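Local coordinates for putative streptothricin acetyltransferase (Bacillus anthracis, PDB 3PP9), which binds acetyl coenzyme A and, as a GNAT-family enzyme, probably transfers its acetyl group to the antibiotic streptothricin, at residues Gly89-Lys94 with Glu104-Asp109. Sequence-based numbering, arbitrary orientation. Where two conformers were deposited one is given.
Sequences GFIVLK and EDITVD. With ACO (acetyl coenzyme *a), chain D.
An axis angle of 175° identifies Gly89-Lys94 and Asp105-Val108 as antiparallel neighbours in a hairpin. Three backbone hydrogen bonds join them. Phe90 and Thr107 form a hydrogen-bonded pair, Phe90 N to Thr107 O at 2.9 Å and Thr107 N to Phe90 O at 3.0 Å, nearly straight (172°); Val92 N reaches Asp105 O. A fourth bond, Glu104 N to Val92 O, is more bent (145°) and approaches from above the carbonyl plane: Glu104, helix-like in its backbone, and Asp105 form a beta bulge opposite Val92, leaving the buried Asp105 N without a partner.

Acetyl coenzyme A pairs like another strand, the GNAT hallmark, with the edge of Asp105-Val108 turned away from Gly89-Lys94, on the side of strand 136-142: Ile106 N donates to the acetyl O (3.1 Å), Ile106 O accepts from N4P (2.8 Å) and Val108 N donates to O9P. The first would help polarise the thioester carbonyl.

Thr107 CB sits over the Phe90 ring face, 4.3 Å from the centroid, a CH-pi contact. Asp105 OD2 meets the ring edge at CE2, while OD1 accepts from Thr107 OG1 through its syn lone pair (2.8 Å). On the other face, Ile91 CG1 packs on Ile106 CB. Extended Lys94 crosses bent Glu104 obliquely: OE2 lies against the methylenes, 3.1 Å from CD, with NZ farther at 3.5 Å, a long salt bridge.

Strand 76-83 flanks Gly89-Lys94 on its far edge; helix 117-131 covers Ile91 and Val108, and helix 146-154 meets Ile106.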
loop_
_atom_site.group_PDB
_atom_site.type_symbol
_atom_site.label_atom_id
_atom_site.label_comp_id
_atom_site.label_asym_id
_atom_site.label_seq_id
_atom_site.Cartn_x
_atom_site.Cartn_y
_atom_site.Cartn_z
ATOM N N GLY A 89 5.892 18.860 -17.912
ATOM C CA GLY A 89 5.828 18.060 -16.693
ATOM C C GLY A 89 4.399 17.944 -16.202
ATOM O O GLY A 89 3.527 18.640 -16.700
ATOM N N PHE A 90 4.155 17.033 -15.269
ATOM C CA PHE A 90 2.817 16.843 -14.753
ATOM C C PHE A 90 2.869 16.092 -13.424
ATOM O O PHE A 90 3.896 15.521 -13.050
ATOM C CB PHE A 90 1.936 16.094 -15.769
ATOM C CG PHE A 90 2.430 14.725 -16.104
ATOM C CD1 PHE A 90 3.262 14.517 -17.187
ATOM C CD2 PHE A 90 2.093 13.646 -15.324
ATOM C CE1 PHE A 90 3.732 13.242 -17.487
ATOM C CE2 PHE A 90 2.560 12.364 -15.624
ATOM C CZ PHE A 90 3.395 12.175 -16.693
ATOM N N ILE A 91 1.776 16.177 -12.675
ATOM C CA ILE A 91 1.640 15.464 -11.425
ATOM C C ILE A 91 0.233 14.848 -11.397
ATOM O O ILE A 91 -0.751 15.509 -11.780
ATOM C CB ILE A 91 1.954 16.340 -10.177
ATOM C CG1 ILE A 91 2.051 15.482 -8.927
ATOM C CG2 ILE A 91 0.938 17.480 -10.046
ATOM C CD1 ILE A 91 2.658 16.233 -7.734
ATOM N N VAL A 92 0.172 13.570 -10.994
ATOM C CA VAL A 92 -1.055 12.778 -10.938
ATOM C C VAL A 92 -1.374 12.529 -9.464
ATOM O O VAL A 92 -0.568 11.964 -8.728
ATOM C CB VAL A 92 -0.876 11.433 -11.670
ATOM C CG1 VAL A 92 -2.195 10.665 -11.739
ATOM C CG2 VAL A 92 -0.326 11.635 -13.116
ATOM N N LEU A 93 -2.566 12.930 -9.040
ATOM C CA LEU A 93 -2.960 12.818 -7.650
ATOM C C LEU A 93 -4.307 12.143 -7.423
ATOM O O LEU A 93 -5.203 12.251 -8.254
ATOM C CB LEU A 93 -3.148 14.257 -7.129
ATOM C CG LEU A 93 -1.922 15.157 -7.209
ATOM C CD1 LEU A 93 -2.282 16.605 -6.954
ATOM C CD2 LEU A 93 -0.859 14.699 -6.250
ATOM N N LYS A 94 -4.436 11.457 -6.292
ATOM C CA LYS A 94 -5.708 10.849 -5.906
ATOM C C LYS A 94 -5.834 11.038 -4.401
ATOM O O LYS A 94 -4.876 11.447 -3.728
ATOM C CB LYS A 94 -5.777 9.349 -6.162
ATOM C CG LYS A 94 -4.939 8.523 -5.237
ATOM C CD LYS A 94 -5.257 7.036 -5.368
ATOM C CE LYS A 94 -4.413 6.213 -4.400
ATOM N NZ LYS A 94 -4.698 4.752 -4.509
ATOM N N GLU A 104 0.522 9.627 -7.529
ATOM C CA GLU A 104 0.647 8.435 -8.341
ATOM C C GLU A 104 1.851 8.533 -9.261
ATOM O O GLU A 104 2.477 7.508 -9.567
ATOM C CB GLU A 104 -0.593 8.257 -9.196
ATOM C CG GLU A 104 -1.846 7.927 -8.408
ATOM C CD GLU A 104 -1.890 6.510 -7.890
ATOM O OE1 GLU A 104 -1.020 5.687 -8.234
ATOM O OE2 GLU A 104 -2.821 6.210 -7.131
ATOM N N ASP A 105 2.156 9.760 -9.710
ATOM C CA ASP A 105 3.274 10.012 -10.610
ATOM C C ASP A 105 3.559 11.490 -10.684
ATOM O O ASP A 105 2.623 12.300 -10.727
ATOM C CB ASP A 105 2.899 9.504 -12.029
ATOM C CG ASP A 105 3.997 9.689 -13.101
ATOM O OD1 ASP A 105 4.969 10.441 -12.924
ATOM O OD2 ASP A 105 3.830 9.065 -14.208
ATOM N N ILE A 106 4.834 11.835 -10.595
ATOM C CA ILE A 106 5.268 13.204 -10.823
ATOM C C ILE A 106 6.404 13.053 -11.823
ATOM O O ILE A 106 7.319 12.251 -11.622
ATOM C CB ILE A 106 5.651 14.021 -9.584
ATOM C CG1 ILE A 106 6.119 15.432 -10.013
ATOM C CG2 ILE A 106 6.769 13.317 -8.755
ATOM C CD1 ILE A 106 6.485 16.368 -8.868
ATOM N N THR A 107 6.310 13.781 -12.928
ATOM C CA THR A 107 7.343 13.726 -13.946
ATOM C C THR A 107 7.625 15.088 -14.534
ATOM O O THR A 107 6.711 15.835 -14.854
ATOM C CB THR A 107 6.941 12.828 -15.126
ATOM O OG1 THR A 107 6.863 11.458 -14.697
ATOM C CG2 THR A 107 7.969 12.903 -16.266
ATOM N N VAL A 108 8.913 15.403 -14.648
ATOM C CA VAL A 108 9.361 16.599 -15.336
ATOM C C VAL A 108 10.209 16.058 -16.510
ATOM O O VAL A 108 11.069 15.169 -16.329
ATOM C CB VAL A 108 10.154 17.560 -14.429
ATOM C CG1 VAL A 108 10.840 18.664 -15.256
ATOM C CG2 VAL A 108 9.227 18.168 -13.382
ATOM N N ASP A 109 9.946 16.550 -17.719
ATOM C CA ASP A 109 10.680 16.135 -18.917
ATOM C C ASP A 109 12.173 16.212 -18.586
ATOM O O ASP A 109 12.644 17.207 -18.030
ATOM C CB ASP A 109 10.306 17.076 -20.068
ATOM C CG ASP A 109 10.783 16.611 -21.452
ATOM O OD1 ASP A 109 11.013 15.417 -21.690
ATOM O OD2 ASP A 109 10.850 17.486 -22.351
HETATM N N1A ACO D . 19.518 14.939 -6.689
HETATM C C2A ACO D . 19.518 15.723 -5.595
HETATM N N3A ACO D . 18.618 16.697 -5.391
HETATM C C4A ACO D . 17.648 16.924 -6.314
HETATM C C5A ACO D . 17.608 16.115 -7.535
HETATM C C6A ACO D . 18.628 15.082 -7.692
HETATM N N6A ACO D . 18.621 14.318 -8.802
HETATM N N7A ACO D . 16.580 16.548 -8.274
HETATM C C8A ACO D . 16.001 17.560 -7.589
HETATM N N9A ACO D . 16.634 17.774 -6.421
HETATM C C1B ACO D . 16.348 18.820 -5.426
HETATM C C2B ACO D . 16.783 20.152 -6.041
HETATM O O2B ACO D . 18.173 20.470 -5.885
HETATM C C3B ACO D . 15.887 21.148 -5.356
HETATM O O3B ACO D . 16.479 21.528 -4.122
HETATM P P3B ACO D . 16.468 23.040 -3.577
HETATM O O7A ACO D . 15.001 23.367 -3.392
HETATM O O8A ACO D . 17.150 23.809 -4.679
HETATM O O9A ACO D . 17.256 22.905 -2.290
HETATM C C4B ACO D . 14.616 20.363 -5.092
HETATM O O4B ACO D . 14.967 18.970 -5.117
HETATM C C5B ACO D . 13.550 20.671 -6.135
HETATM O O5B ACO D . 13.985 20.147 -7.392
HETATM P P1A ACO D . 13.224 20.531 -8.750
HETATM O O1A ACO D . 14.196 21.203 -9.693
HETATM O O2A ACO D . 11.961 21.240 -8.362
HETATM O O3A ACO D . 12.883 19.043 -9.287
HETATM P P2A ACO D . 12.614 18.609 -10.799
HETATM O O4A ACO D . 13.941 18.126 -11.308
HETATM O O5A ACO D . 11.863 19.650 -11.583
HETATM O O6A ACO D . 11.589 17.371 -10.631
HETATM C CBP ACO D . 11.404 14.984 -10.414
HETATM C CCP ACO D . 11.868 16.282 -9.766
HETATM C CDP ACO D . 11.586 13.847 -9.417
HETATM C CEP ACO D . 9.933 15.110 -10.804
HETATM C CAP ACO D . 12.228 14.708 -11.678
HETATM O OAP ACO D . 13.587 14.361 -11.297
HETATM C C9P ACO D . 11.708 13.573 -12.513
HETATM O O9P ACO D . 10.779 13.722 -13.268
HETATM N N8P ACO D . 12.305 12.378 -12.420
HETATM C C7P ACO D . 11.916 11.223 -13.233
HETATM C C6P ACO D . 10.558 10.669 -12.890
HETATM C C5P ACO D . 10.538 10.291 -11.436
HETATM O O5P ACO D . 11.482 9.732 -10.909
HETATM N N4P ACO D . 9.453 10.597 -10.760
HETATM C C3P ACO D . 9.262 10.295 -9.353
HETATM C C2P ACO D . 8.845 8.827 -9.274
HETATM S S1P ACO D . 8.046 8.445 -7.729
HETATM C C ACO D . 6.486 9.050 -7.964
HETATM O O ACO D . 6.192 9.609 -8.999
HETATM C CH3 ACO D . 5.485 8.898 -6.871
#